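Local atomic coordinates of ureidoglycolate hydrolase (Arabidopsis thaliana, PDB entry 4PXE), a protein that hydrolyses (S)-ureidoglycolate to glyoxylate, ammonium and carbon dioxide with manganese ions bound, completing purine breakdown without releasing urea. Residues A261-A266 with L302-R307; A230-K235 with T316-I321; V236-N241 with E323-I328. One frame throughout, in Å; residues are numbered along the deposited sequence.

Interaction 1 of 3, residues A261-A266 with L302-R307; sequences AELALA and LEIDTR. With GLV (glyoxylic acid), chain E.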
ATOM      1  N   ALA A 261       7.312  -2.344 -12.262  1.00 12.19           N
ATOM      2  CA  ALA A 261       6.824  -1.419 -13.289  1.00 12.51           C
ATOM      3  C   ALA A 261       6.973  -2.030 -14.680  1.00 13.11           C
ATOM      4  O   ALA A 261       6.050  -1.966 -15.512  1.00 14.02           O
ATOM      5  CB  ALA A 261       7.567  -0.095 -13.203  1.00 12.03           C
ATOM      6  N   GLU A 262       8.122  -2.646 -14.922  1.00 12.77           N
ATOM      7  CA  GLU A 262       8.376  -3.290 -16.204  1.00 14.89           C
ATOM      8  C   GLU A 262       7.444  -4.464 -16.432  1.00 12.95           C
ATOM      9  O   GLU A 262       6.973  -4.671 -17.561  1.00 14.44           O
ATOM     10  CB  GLU A 262       9.843  -3.719 -16.315  1.00 14.93           C
ATOM     11  CG  GLU A 262      10.753  -2.520 -16.430  1.00 14.47           C
ATOM     12  CD  GLU A 262      12.233  -2.842 -16.340  1.00 17.03           C
ATOM     13  OE1 GLU A 262      12.608  -3.778 -15.604  1.00 19.75           O
ATOM     14  OE2 GLU A 262      13.017  -2.131 -17.000  1.00 20.49           O
ATOM     15  N   LEU A 263       7.156  -5.230 -15.381  1.00 11.17           N
ATOM     16  CA  LEU A 263       6.253  -6.368 -15.542  1.00 12.60           C
ATOM     17  C   LEU A 263       4.837  -5.899 -15.839  1.00 12.57           C
ATOM     18  O   LEU A 263       4.165  -6.488 -16.682  1.00 13.30           O
ATOM     19  CB  LEU A 263       6.280  -7.319 -14.340  1.00 14.63           C
ATOM     20  CG  LEU A 263       5.485  -8.621 -14.525  1.00 13.73           C
ATOM     21  CD1 LEU A 263       5.949  -9.426 -15.758  1.00 16.46           C
ATOM     22  CD2 LEU A 263       5.525  -9.478 -13.277  1.00 15.70           C
ATOM     23  N   ALA A 264       4.387  -4.837 -15.179  1.00 13.09           N
ATOM     24  CA  ALA A 264       3.032  -4.333 -15.437  1.00 11.97           C
ATOM     25  C   ALA A 264       2.891  -3.908 -16.889  1.00 12.95           C
ATOM     26  O   ALA A 264       1.855  -4.168 -17.516  1.00 13.02           O
ATOM     27  CB  ALA A 264       2.711  -3.169 -14.507  1.00 13.12           C
ATOM     28  N   LEU A 265       3.915  -3.254 -17.431  1.00 13.43           N
ATOM     29  CA  LEU A 265       3.892  -2.836 -18.827  1.00 13.30           C
ATOM     30  C   LEU A 265       3.978  -4.046 -19.766  1.00 15.32           C
ATOM     31  O   LEU A 265       3.383  -4.038 -20.856  1.00 15.59           O
ATOM     32  CB  LEU A 265       5.001  -1.814 -19.108  1.00 14.94           C
ATOM     33  CG  LEU A 265       4.692  -0.467 -18.444  1.00 12.44           C
ATOM     34  CD1 LEU A 265       5.950   0.372 -18.229  1.00 15.87           C
ATOM     35  CD2 LEU A 265       3.663   0.316 -19.250  1.00 15.80           C
ATOM     36  N   ALA A 266       4.673  -5.098 -19.343  1.00 14.60           N
ATOM     37  CA  ALA A 266       4.726  -6.323 -20.150  1.00 15.02           C
ATOM     38  C   ALA A 266       3.371  -7.021 -20.214  1.00 16.13           C
ATOM     39  O   ALA A 266       3.002  -7.572 -21.254  1.00 16.10           O
ATOM     40  CB  ALA A 266       5.808  -7.292 -19.645  1.00 15.93           C
ATOM     41  N   LEU A 302       2.955  -7.860  -7.033  1.00 13.61           N
ATOM     42  CA  LEU A 302       1.935  -7.570  -8.046  1.00 12.74           C
ATOM     43  C   LEU A 302       0.875  -8.640  -8.026  1.00 13.62           C
ATOM     44  O   LEU A 302       1.174  -9.818  -7.829  1.00 14.08           O
ATOM     45  CB  LEU A 302       2.516  -7.584  -9.458  1.00 15.57           C
ATOM     46  CG  LEU A 302       3.680  -6.683  -9.812  1.00 15.11           C
ATOM     47  CD1 LEU A 302       4.970  -7.417  -9.487  1.00 16.43           C
ATOM     48  CD2 LEU A 302       3.620  -6.276 -11.283  1.00 16.53           C
ATOM     49  N   GLU A 303      -0.368  -8.237  -8.263  1.00 12.01           N
ATOM     50  CA  GLU A 303      -1.428  -9.203  -8.508  1.00 13.10           C
ATOM     51  C   GLU A 303      -2.050  -8.859  -9.848  1.00 14.63           C
ATOM     52  O   GLU A 303      -2.451  -7.713 -10.094  1.00 14.12           O
ATOM     53  CB  GLU A 303      -2.448  -9.217  -7.366  1.00 14.36           C
ATOM     54  CG  GLU A 303      -1.768  -9.452  -6.037  1.00 16.64           C
ATOM     55  CD  GLU A 303      -2.720  -9.720  -4.893  1.00 20.24           C
ATOM     56  OE1 GLU A 303      -3.881 -10.115  -5.137  1.00 21.96           O
ATOM     57  OE2 GLU A 303      -2.296  -9.541  -3.735  1.00 22.09           O
ATOM     58  N   ILE A 304      -2.100  -9.866 -10.715  1.00 13.89           N
ATOM     59  CA  ILE A 304      -2.402  -9.697 -12.124  1.00 13.85           C
ATOM     60  C   ILE A 304      -3.640 -10.501 -12.480  1.00 14.66           C
ATOM     61  O   ILE A 304      -3.743 -11.670 -12.118  1.00 14.09           O
ATOM     62  CB  ILE A 304      -1.225 -10.202 -12.979  1.00 13.04           C
ATOM     63  CG1 ILE A 304       0.063  -9.449 -12.604  1.00 16.55           C
ATOM     64  CG2 ILE A 304      -1.525 -10.046 -14.464  1.00 16.46           C
ATOM     65  CD1 ILE A 304       1.344 -10.035 -13.223  1.00 15.76           C
ATOM     66  N   ASP A 305      -4.577  -9.861 -13.180  1.00 11.78           N
ATOM     67  CA  ASP A 305      -5.822 -10.490 -13.614  1.00 11.69           C
ATOM     68  C   ASP A 305      -5.727 -10.589 -15.131  1.00 12.72           C
ATOM     69  O   ASP A 305      -5.383  -9.620 -15.791  1.00 13.58           O
ATOM     70  CB  ASP A 305      -6.995  -9.592 -13.189  1.00 12.87           C
ATOM     71  CG  ASP A 305      -8.339 -10.099 -13.667  1.00 14.86           C
ATOM     72  OD1 ASP A 305      -8.622 -10.012 -14.879  1.00 14.05           O
ATOM     73  OD2 ASP A 305      -9.122 -10.549 -12.818  1.00 13.87           O
ATOM     74  N   THR A 306      -6.011 -11.758 -15.701  1.00 14.00           N
ATOM     75  CA  THR A 306      -6.050 -11.849 -17.163  1.00 14.70           C
ATOM     76  C   THR A 306      -7.102 -12.851 -17.613  1.00 14.00           C
ATOM     77  O   THR A 306      -7.310 -13.881 -16.968  1.00 14.52           O
ATOM     78  CB  THR A 306      -4.650 -12.128 -17.789  1.00 15.26           C
ATOM     79  OG1 THR A 306      -4.704 -11.959 -19.214  1.00 17.29           O
ATOM     80  CG2 THR A 306      -4.131 -13.512 -17.436  1.00 18.45           C
ATOM     81  N   ARG A 307      -7.804 -12.508 -18.691  1.00 13.88           N
ATOM     82  CA  ARG A 307      -8.940 -13.322 -19.150  1.00 12.38           C
ATOM     83  C   ARG A 307      -9.092 -13.262 -20.657  1.00 13.74           C
ATOM     84  O   ARG A 307      -8.600 -12.348 -21.311  1.00 15.22           O
ATOM     85  CB  ARG A 307     -10.273 -12.850 -18.527  1.00 14.45           C
ATOM     86  CG  ARG A 307     -10.147 -12.276 -17.114  1.00 15.14           C
ATOM     87  CD  ARG A 307     -11.473 -11.791 -16.584  1.00 14.33           C
ATOM     88  NE  ARG A 307     -11.245 -11.024 -15.362  1.00 13.59           N
ATOM     89  CZ  ARG A 307     -12.205 -10.660 -14.517  1.00 12.92           C
ATOM     90  NH1 ARG A 307     -13.475 -10.973 -14.770  1.00 12.87           N
ATOM     91  NH2 ARG A 307     -11.911  -9.961 -13.428  1.00 13.77           N
TER
HETATM   92  C1  GLV E 503     -15.671 -10.566 -10.367  1.00 15.82           C
HETATM   93  O1  GLV E 503     -16.822 -11.300 -10.604  1.00 16.76           O
HETATM   94  C2  GLV E 503     -14.871 -10.275 -11.587  1.00 13.91           C
HETATM   95  O2  GLV E 503     -15.289 -10.696 -12.713  1.00 13.73           O
HETATM   96  O3  GLV E 503     -13.795  -9.613 -11.488  1.00 14.59           O

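Interaction 2 of 3, residues A230-K235 with T316-I321; sequences APASLK and TVIKKI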
ATOM      1  N   ALA A 230     -12.930 -17.140 -19.683  1.00 15.39           N
ATOM      2  CA  ALA A 230     -11.998 -17.917 -18.872  1.00 15.75           C
ATOM      3  C   ALA A 230     -11.071 -17.018 -18.052  1.00 14.09           C
ATOM      4  O   ALA A 230     -10.249 -16.295 -18.617  1.00 15.67           O
ATOM      5  CB  ALA A 230     -11.167 -18.803 -19.777  1.00 16.44           C
ATOM      6  N   PRO A 231     -11.202 -17.072 -16.720  1.00 12.82           N
ATOM      7  CA  PRO A 231     -10.429 -16.149 -15.881  1.00 13.70           C
ATOM      8  C   PRO A 231      -9.172 -16.766 -15.269  1.00 15.45           C
ATOM      9  O   PRO A 231      -9.153 -17.950 -14.921  1.00 15.51           O
ATOM     10  CB  PRO A 231     -11.420 -15.824 -14.765  1.00 15.25           C
ATOM     11  CG  PRO A 231     -12.171 -17.133 -14.575  1.00 15.03           C
ATOM     12  CD  PRO A 231     -12.227 -17.790 -15.943  1.00 15.21           C
ATOM     13  N   ALA A 232      -8.134 -15.947 -15.126  1.00 14.19           N
ATOM     14  CA  ALA A 232      -6.933 -16.366 -14.405  1.00 15.36           C
ATOM     15  C   ALA A 232      -6.390 -15.231 -13.551  1.00 13.01           C
ATOM     16  O   ALA A 232      -6.641 -14.058 -13.829  1.00 14.45           O
ATOM     17  CB  ALA A 232      -5.854 -16.852 -15.374  1.00 17.09           C
ATOM     18  N   SER A 233      -5.636 -15.583 -12.517  1.00 13.82           N
ATOM     19  CA  SER A 233      -4.948 -14.559 -11.745  1.00 13.90           C
ATOM     20  C   SER A 233      -3.587 -15.058 -11.282  1.00 14.90           C
ATOM     21  O   SER A 233      -3.387 -16.256 -11.065  1.00 16.18           O
ATOM     22  CB  SER A 233      -5.787 -14.074 -10.565  1.00 16.95           C
ATOM     23  OG  SER A 233      -5.791 -15.012  -9.521  1.00 18.80           O
ATOM     24  N   LEU A 234      -2.654 -14.118 -11.164  1.00 14.04           N
ATOM     25  CA  LEU A 234      -1.271 -14.411 -10.833  1.00 14.80           C
ATOM     26  C   LEU A 234      -0.821 -13.518  -9.682  1.00 16.94           C
ATOM     27  O   LEU A 234      -1.237 -12.363  -9.588  1.00 17.11           O
ATOM     28  CB  LEU A 234      -0.374 -14.105 -12.035  1.00 17.38           C
ATOM     29  CG  LEU A 234      -0.806 -14.480 -13.455  1.00 18.19           C
ATOM     30  CD1 LEU A 234       0.186 -13.952 -14.476  1.00 24.54           C
ATOM     31  CD2 LEU A 234      -0.917 -15.986 -13.568  1.00 23.66           C
ATOM     32  N   LYS A 235       0.028 -14.061  -8.816  1.00 15.98           N
ATOM     33  CA  LYS A 235       0.733 -13.273  -7.807  1.00 15.35           C
ATOM     34  C   LYS A 235       2.222 -13.341  -8.109  1.00 15.82           C
ATOM     35  O   LYS A 235       2.769 -14.428  -8.295  1.00 15.48           O
ATOM     36  CB  LYS A 235       0.511 -13.852  -6.415  1.00 20.63           C
ATOM     37  CG  LYS A 235      -0.752 -13.406  -5.722  1.00 28.05           C
ATOM     38  CD  LYS A 235      -0.563 -13.435  -4.206  1.00 35.01           C
ATOM     39  CE  LYS A 235      -0.287 -14.847  -3.699  1.00 37.66           C
ATOM     40  NZ  LYS A 235      -0.078 -14.865  -2.217  1.00 37.75           N
ATOM     41  N   THR A 316      -1.726 -18.387 -23.498  1.00 18.64           N
ATOM     42  CA  THR A 316      -0.557 -17.818 -24.167  1.00 19.10           C
ATOM     43  C   THR A 316      -0.120 -16.530 -23.471  1.00 17.13           C
ATOM     44  O   THR A 316       1.071 -16.291 -23.290  1.00 18.37           O
ATOM     45  CB  THR A 316      -0.814 -17.565 -25.666  1.00 21.03           C
ATOM     46  OG1 THR A 316      -0.981 -18.824 -26.335  1.00 22.99           O
ATOM     47  CG2 THR A 316       0.338 -16.807 -26.312  1.00 21.34           C
ATOM     48  N   VAL A 317      -1.083 -15.722 -23.044  1.00 17.70           N
ATOM     49  CA  VAL A 317      -0.754 -14.498 -22.316  1.00 18.40           C
ATOM     50  C   VAL A 317      -0.052 -14.836 -21.004  1.00 14.91           C
ATOM     51  O   VAL A 317       0.971 -14.216 -20.669  1.00 15.92           O
ATOM     52  CB  VAL A 317      -2.003 -13.627 -22.046  1.00 16.85           C
ATOM     53  CG1 VAL A 317      -1.640 -12.449 -21.158  1.00 16.35           C
ATOM     54  CG2 VAL A 317      -2.589 -13.115 -23.351  1.00 19.66           C
ATOM     55  N   ILE A 318      -0.577 -15.810 -20.266  1.00 16.32           N
ATOM     56  CA  ILE A 318       0.039 -16.240 -19.010  1.00 16.61           C
ATOM     57  C   ILE A 318       1.476 -16.734 -19.218  1.00 17.72           C
ATOM     58  O   ILE A 318       2.377 -16.364 -18.469  1.00 16.99           O
ATOM     59  CB  ILE A 318      -0.787 -17.336 -18.320  1.00 16.78           C
ATOM     60  CG1 ILE A 318      -2.166 -16.806 -17.923  1.00 18.46           C
ATOM     61  CG2 ILE A 318      -0.055 -17.884 -17.093  1.00 18.41           C
ATOM     62  CD1 ILE A 318      -3.086 -17.894 -17.416  1.00 18.99           C
ATOM     63  N   LYS A 319       1.691 -17.566 -20.230  1.00 17.73           N
ATOM     64  CA  LYS A 319       3.045 -18.052 -20.523  1.00 19.19           C
ATOM     65  C   LYS A 319       4.006 -16.903 -20.815  1.00 18.74           C
ATOM     66  O   LYS A 319       5.149 -16.894 -20.333  1.00 20.15           O
ATOM     67  CB  LYS A 319       3.026 -19.034 -21.699  1.00 21.25           C
ATOM     68  CG  LYS A 319       2.143 -20.247 -21.476  1.00 31.31           C
ATOM     69  CD  LYS A 319       2.422 -21.337 -22.504  1.00 38.37           C
ATOM     70  CE  LYS A 319       1.278 -22.345 -22.579  1.00 37.91           C
ATOM     71  NZ  LYS A 319       0.181 -21.862 -23.470  1.00 40.37           N
ATOM     72  N   LYS A 320       3.557 -15.927 -21.603  1.00 16.72           N
ATOM     73  CA  LYS A 320       4.389 -14.778 -21.941  1.00 17.48           C
ATOM     74  C   LYS A 320       4.685 -13.941 -20.701  1.00 15.98           C
ATOM     75  O   LYS A 320       5.792 -13.431 -20.554  1.00 17.16           O
ATOM     76  CB  LYS A 320       3.738 -13.897 -23.006  1.00 18.88           C
ATOM     77  CG  LYS A 320       3.612 -14.540 -24.391  1.00 20.50           C
ATOM     78  CD  LYS A 320       2.895 -13.588 -25.323  1.00 21.82           C
ATOM     79  CE  LYS A 320       2.915 -14.057 -26.771  1.00 20.86           C
ATOM     80  NZ  LYS A 320       2.185 -13.058 -27.603  1.00 21.29           N
ATOM     81  N   ILE A 321       3.706 -13.799 -19.814  1.00 16.86           N
ATOM     82  CA  ILE A 321       3.939 -13.047 -18.582  1.00 17.09           C
ATOM     83  C   ILE A 321       5.018 -13.725 -17.727  1.00 17.35           C
ATOM     84  O   ILE A 321       5.896 -13.051 -17.177  1.00 16.57           O
ATOM     85  CB  ILE A 321       2.641 -12.845 -17.779  1.00 15.80           C
ATOM     86  CG1 ILE A 321       1.714 -11.886 -18.535  1.00 15.00           C
ATOM     87  CG2 ILE A 321       2.947 -12.297 -16.375  1.00 16.90           C
ATOM     88  CD1 ILE A 321       0.295 -11.855 -18.004  1.00 15.53           C
TER

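Interaction 3 of 3, residues V236-N241 with E323-I328; sequences VEFEGN and ESANTI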
ATOM      1  N   VAL A 236       2.881 -12.185  -8.134  1.00 14.17           N
ATOM      2  CA  VAL A 236       4.295 -12.114  -8.464  1.00 13.16           C
ATOM      3  C   VAL A 236       5.019 -11.250  -7.449  1.00 15.75           C
ATOM      4  O   VAL A 236       4.532 -10.181  -7.064  1.00 15.40           O
ATOM      5  CB  VAL A 236       4.505 -11.530  -9.875  1.00 15.22           C
ATOM      6  CG1 VAL A 236       5.978 -11.515 -10.249  1.00 18.17           C
ATOM      7  CG2 VAL A 236       3.703 -12.330 -10.907  1.00 17.67           C
ATOM      8  N   GLU A 237       6.174 -11.722  -6.996  1.00 15.24           N
ATOM      9  CA  GLU A 237       7.030 -10.908  -6.143  1.00 13.63           C
ATOM     10  C   GLU A 237       8.462 -10.882  -6.644  1.00 17.06           C
ATOM     11  O   GLU A 237       8.995 -11.897  -7.104  1.00 15.44           O
ATOM     12  CB  GLU A 237       6.982 -11.379  -4.686  1.00 15.86           C
ATOM     13  CG  GLU A 237       5.591 -11.280  -4.078  1.00 17.15           C
ATOM     14  CD  GLU A 237       5.581 -11.408  -2.567  1.00 28.17           C
ATOM     15  OE1 GLU A 237       6.570 -11.919  -1.992  1.00 28.84           O
ATOM     16  OE2 GLU A 237       4.573 -10.992  -1.954  1.00 29.96           O
ATOM     17  N   PHE A 238       9.069  -9.703  -6.564  1.00 14.04           N
ATOM     18  CA  PHE A 238      10.488  -9.523  -6.851  1.00 13.09           C
ATOM     19  C   PHE A 238      11.196  -9.102  -5.567  1.00 16.14           C
ATOM     20  O   PHE A 238      10.627  -8.360  -4.766  1.00 15.25           O
ATOM     21  CB  PHE A 238      10.699  -8.423  -7.887  1.00 14.94           C
ATOM     22  CG  PHE A 238      10.161  -8.740  -9.257  1.00 14.34           C
ATOM     23  CD1 PHE A 238      10.849  -9.591 -10.114  1.00 15.55           C
ATOM     24  CD2 PHE A 238       8.996  -8.135  -9.705  1.00 14.36           C
ATOM     25  CE1 PHE A 238      10.372  -9.844 -11.384  1.00 15.53           C
ATOM     26  CE2 PHE A 238       8.516  -8.385 -10.980  1.00 14.92           C
ATOM     27  CZ  PHE A 238       9.202  -9.239 -11.815  1.00 15.62           C
ATOM     28  N   GLU A 239      12.429  -9.574  -5.373  1.00 14.88           N
ATOM     29  CA  GLU A 239      13.233  -9.150  -4.221  1.00 15.72           C
ATOM     30  C   GLU A 239      14.587  -8.597  -4.642  1.00 14.33           C
ATOM     31  O   GLU A 239      15.264  -9.178  -5.497  1.00 15.42           O
ATOM     32  CB  GLU A 239      13.435 -10.315  -3.239  1.00 16.51           C
ATOM     33  CG  GLU A 239      12.192 -10.678  -2.435  1.00 18.50           C
ATOM     34  CD  GLU A 239      12.371 -11.921  -1.575  1.00 26.69           C
ATOM     35  OE1 GLU A 239      13.371 -12.639  -1.770  1.00 28.09           O
ATOM     36  OE2 GLU A 239      11.501 -12.183  -0.716  1.00 31.55           O
ATOM     37  N   GLY A 240      14.974  -7.470  -4.043  1.00 13.28           N
ATOM     38  CA  GLY A 240      16.280  -6.870  -4.257  1.00 14.73           C
ATOM     39  C   GLY A 240      16.908  -6.498  -2.926  1.00 13.82           C
ATOM     40  O   GLY A 240      16.391  -6.852  -1.872  1.00 15.81           O
ATOM     41  N   ASN A 241      18.034  -5.798  -2.973  1.00 14.42           N
ATOM     42  CA  ASN A 241      18.786  -5.508  -1.749  1.00 14.48           C
ATOM     43  C   ASN A 241      18.272  -4.306  -0.964  1.00 16.18           C
ATOM     44  O   ASN A 241      18.533  -4.183   0.231  1.00 15.78           O
ATOM     45  CB  ASN A 241      20.260  -5.307  -2.075  1.00 15.12           C
ATOM     46  CG  ASN A 241      20.909  -6.559  -2.606  1.00 18.62           C
ATOM     47  OD1 ASN A 241      20.696  -7.652  -2.082  1.00 23.07           O
ATOM     48  ND2 ASN A 241      21.707  -6.408  -3.654  1.00 22.63           N
ATOM     49  N   GLU A 323       7.438 -15.700 -18.821  1.00 18.17           N
ATOM     50  CA  GLU A 323       8.691 -15.465 -19.535  1.00 21.33           C
ATOM     51  C   GLU A 323       9.237 -14.065 -19.257  1.00 17.65           C
ATOM     52  O   GLU A 323      10.422 -13.896 -18.953  1.00 19.19           O
ATOM     53  CB  GLU A 323       8.515 -15.700 -21.042  1.00 21.28           C
ATOM     54  CG  GLU A 323       8.306 -17.172 -21.391  1.00 27.78           C
ATOM     55  CD  GLU A 323       7.873 -17.406 -22.833  1.00 35.37           C
ATOM     56  OE1 GLU A 323       7.592 -16.423 -23.555  1.00 34.42           O
ATOM     57  OE2 GLU A 323       7.810 -18.585 -23.241  1.00 35.77           O
ATOM     58  N   SER A 324       8.376 -13.058 -19.343  1.00 17.39           N
ATOM     59  CA  SER A 324       8.787 -11.687 -19.065  1.00 16.85           C
ATOM     60  C   SER A 324       9.241 -11.475 -17.626  1.00 16.33           C
ATOM     61  O   SER A 324      10.203 -10.744 -17.390  1.00 16.04           O
ATOM     62  CB  SER A 324       7.670 -10.696 -19.415  1.00 17.11           C
ATOM     63  OG  SER A 324       7.566 -10.553 -20.822  1.00 18.65           O
ATOM     64  N   ALA A 325       8.560 -12.107 -16.675  1.00 15.29           N
ATOM     65  CA  ALA A 325       8.944 -11.979 -15.271  1.00 16.71           C
ATOM     66  C   ALA A 325      10.371 -12.478 -15.074  1.00 15.84           C
ATOM     67  O   ALA A 325      11.160 -11.867 -14.355  1.00 16.09           O
ATOM     68  CB  ALA A 325       7.987 -12.728 -14.372  1.00 16.60           C
ATOM     69  N   ASN A 326      10.704 -13.578 -15.737  1.00 16.08           N
ATOM     70  CA  ASN A 326      12.057 -14.119 -15.651  1.00 17.87           C
ATOM     71  C   ASN A 326      13.097 -13.260 -16.359  1.00 18.31           C
ATOM     72  O   ASN A 326      14.193 -13.040 -15.835  1.00 19.05           O
ATOM     73  CB  ASN A 326      12.082 -15.564 -16.162  1.00 18.70           C
ATOM     74  CG  ASN A 326      11.586 -16.547 -15.117  1.00 22.50           C
ATOM     75  OD1 ASN A 326      12.301 -16.875 -14.169  1.00 27.06           O
ATOM     76  ND2 ASN A 326      10.361 -17.024 -15.283  1.00 24.01           N
ATOM     77  N   THR A 327      12.757 -12.737 -17.530  1.00 16.01           N
ATOM     78  CA  THR A 327      13.653 -11.864 -18.270  1.00 15.84           C
ATOM     79  C   THR A 327      13.933 -10.578 -17.485  1.00 17.14           C
ATOM     80  O   THR A 327      15.075 -10.144 -17.372  1.00 18.53           O
ATOM     81  CB  THR A 327      13.067 -11.516 -19.650  1.00 22.30           C
ATOM     82  OG1 THR A 327      12.951 -12.718 -20.420  1.00 23.96           O
ATOM     83  CG2 THR A 327      13.963 -10.540 -20.389  1.00 22.06           C
ATOM     84  N   ILE A 328      12.875  -9.986 -16.943  1.00 15.74           N
ATOM     85  CA  ILE A 328      13.003  -8.778 -16.134  1.00 14.72           C
ATOM     86  C   ILE A 328      13.828  -9.036 -14.874  1.00 15.58           C
ATOM     87  O   ILE A 328      14.691  -8.228 -14.527  1.00 17.37           O
ATOM     88  CB  ILE A 328      11.603  -8.233 -15.768  1.00 14.32           C
ATOM     89  CG1 ILE A 328      10.935  -7.677 -17.023  1.00 16.23           C
ATOM     90  CG2 ILE A 328      11.695  -7.150 -14.685  1.00 15.18           C
ATOM     91  CD1 ILE A 328       9.427  -7.500 -16.890  1.00 17.74           C
TER

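Interaction 1 of 3, residues A261-A266 with L302-R307
L263 and L302 meet where helix 256-272 lies over the antiparallel sheet of the dimerization domain of this M20-family amidohydrolase. The helix segment and the strand segment run almost parallel, 2° apart. On the buried side, L302 CD2 reaches L263 CB at 4.2 Å and also lies against the backbone at A264 N. With its CG swung anti to the backbone N (chi1 -173°), L263 sends CD2 to I304 CD1, likewise 4.2 Å away. Branched aliphatic residues suit this filling, while the small A264 lets the helix settle near the strand. The other side of the helix is more open: E262 and L265 stay partly exposed even where the second subunit packs against them, L265 meeting its own counterpart there, and E262 forms a salt bridge with R332. From the opposite face of the strand, R307 extends to the glyoxylate, using NH1 for O2 and NH2 for O3, the latter at 2.7 Å. D305 steadies the same guanidinium side-on; a leucine in place of R307 would probably leave both the ligand carboxylate and D305 without their cationic mate. R307 NE donates almost straight (171°) to the syn lone pair of D305 OD1, 2.9 Å away.

Interaction 2 of 3, residues A230-K235 with T316-I321
I321, which packs on L234 across the contact, donates its backbone N to V317 O at 2.9 Å, the shortest polar bond within these segments; this helical bond fixes the turn from which I318 and I321 reach the sheet. Between the segments the touching groups are all hydrocarbon. Strand 230-235 and helix 316-321 run nearly parallel, with axes 10.4 Å apart, so residues one helical turn apart on the helix face residues two apart on the strand. A232 CB meets the end of I318, atom CD1, at 3.6 Å. The extended arm of I318, whose CG1 stands anti to the carbonyl carbon (chi1 -63°), carries that methyl down to the alanine, and the small alanine suits so close an approach. L234 fits between the two isoleucines: its CD2 lies 4.1 Å from I318 CG2, and its CD1 lies 3.7 Å from I321 CG2. Both pairs cross obliquely, with the forked leucine tip divided between two beta-branched partners. S233, pointing from the other face of the strand, hydrogen-bonds N343, while K320 on the helix pairs with E273. Across this contact, residues 316-321 are probably held to the sheet of the dimerization domain by close fit and exclusion of water, while T316 and K320 bond outside it.

Interaction 3 of 3, residues V236-N241 with E323-I328
F238 carries both kinds of contact with helix 323-328, one polar at the rim of its ring and one purely apolar. The polar approach is made by the backbone: A325 O lies near the ring plane, 3.7 Å from CE1. An aromatic edge, whose hydrogens are slightly positive, suits a carbonyl oxygen, which is consistent with a weak electrostatic attraction added to the packing. The apolar contacts gather at the far end of the ring. CZ stands 4.3 Å from I328 CG2, which approaches obliquely, and 4.5 Å from A325 CB. The ring reaches this far because CG is anti to the carbonyl carbon of F238 (chi1 -66°), turning the phenyl group up from the strand toward the helix. A325 is small enough to let the ring edge come near the helix backbone, and the branched I328 covers its tip from the next turn. Among bonds inside the helix, I328 N to S324 O at 2.8 Å keeps that turn in place, while S324 OG bonds H270 of helix 256-272. E237, on the other face of the strand, instead hydrogen-bonds H301. Around the phenylalanine, A259 from helix 256-272 and S300 and L302 from strand 295-308 add their contacts, so the ring fills the groove where helices 256-272 and 311-332 lie side by side above strands 222-239 and 295-308.

In the fold
All three contacts belong to the dimerization region and build one layer of two helices over a sheet. Interactions 2 and 3 follow each other along strand 222-239 and helix 311-332, their centres about 15 Å apart. Interaction 1 adds the neighbouring strand and helix: I304 O to L234 N (2.8 Å) probably hydrogen-bonds it to interaction 2, and L302 N to V236 O (2.8 Å) to interaction 3. Its core continues into interaction 3, where L263 CD2 touches V236 CG1 at 3.7 Å. The ligand lies at one end: R307 of interaction 1 binds glyoxylate, joined there by N294 of the second subunit, and the A232 side chain of interaction 2 is about 11 Å from it.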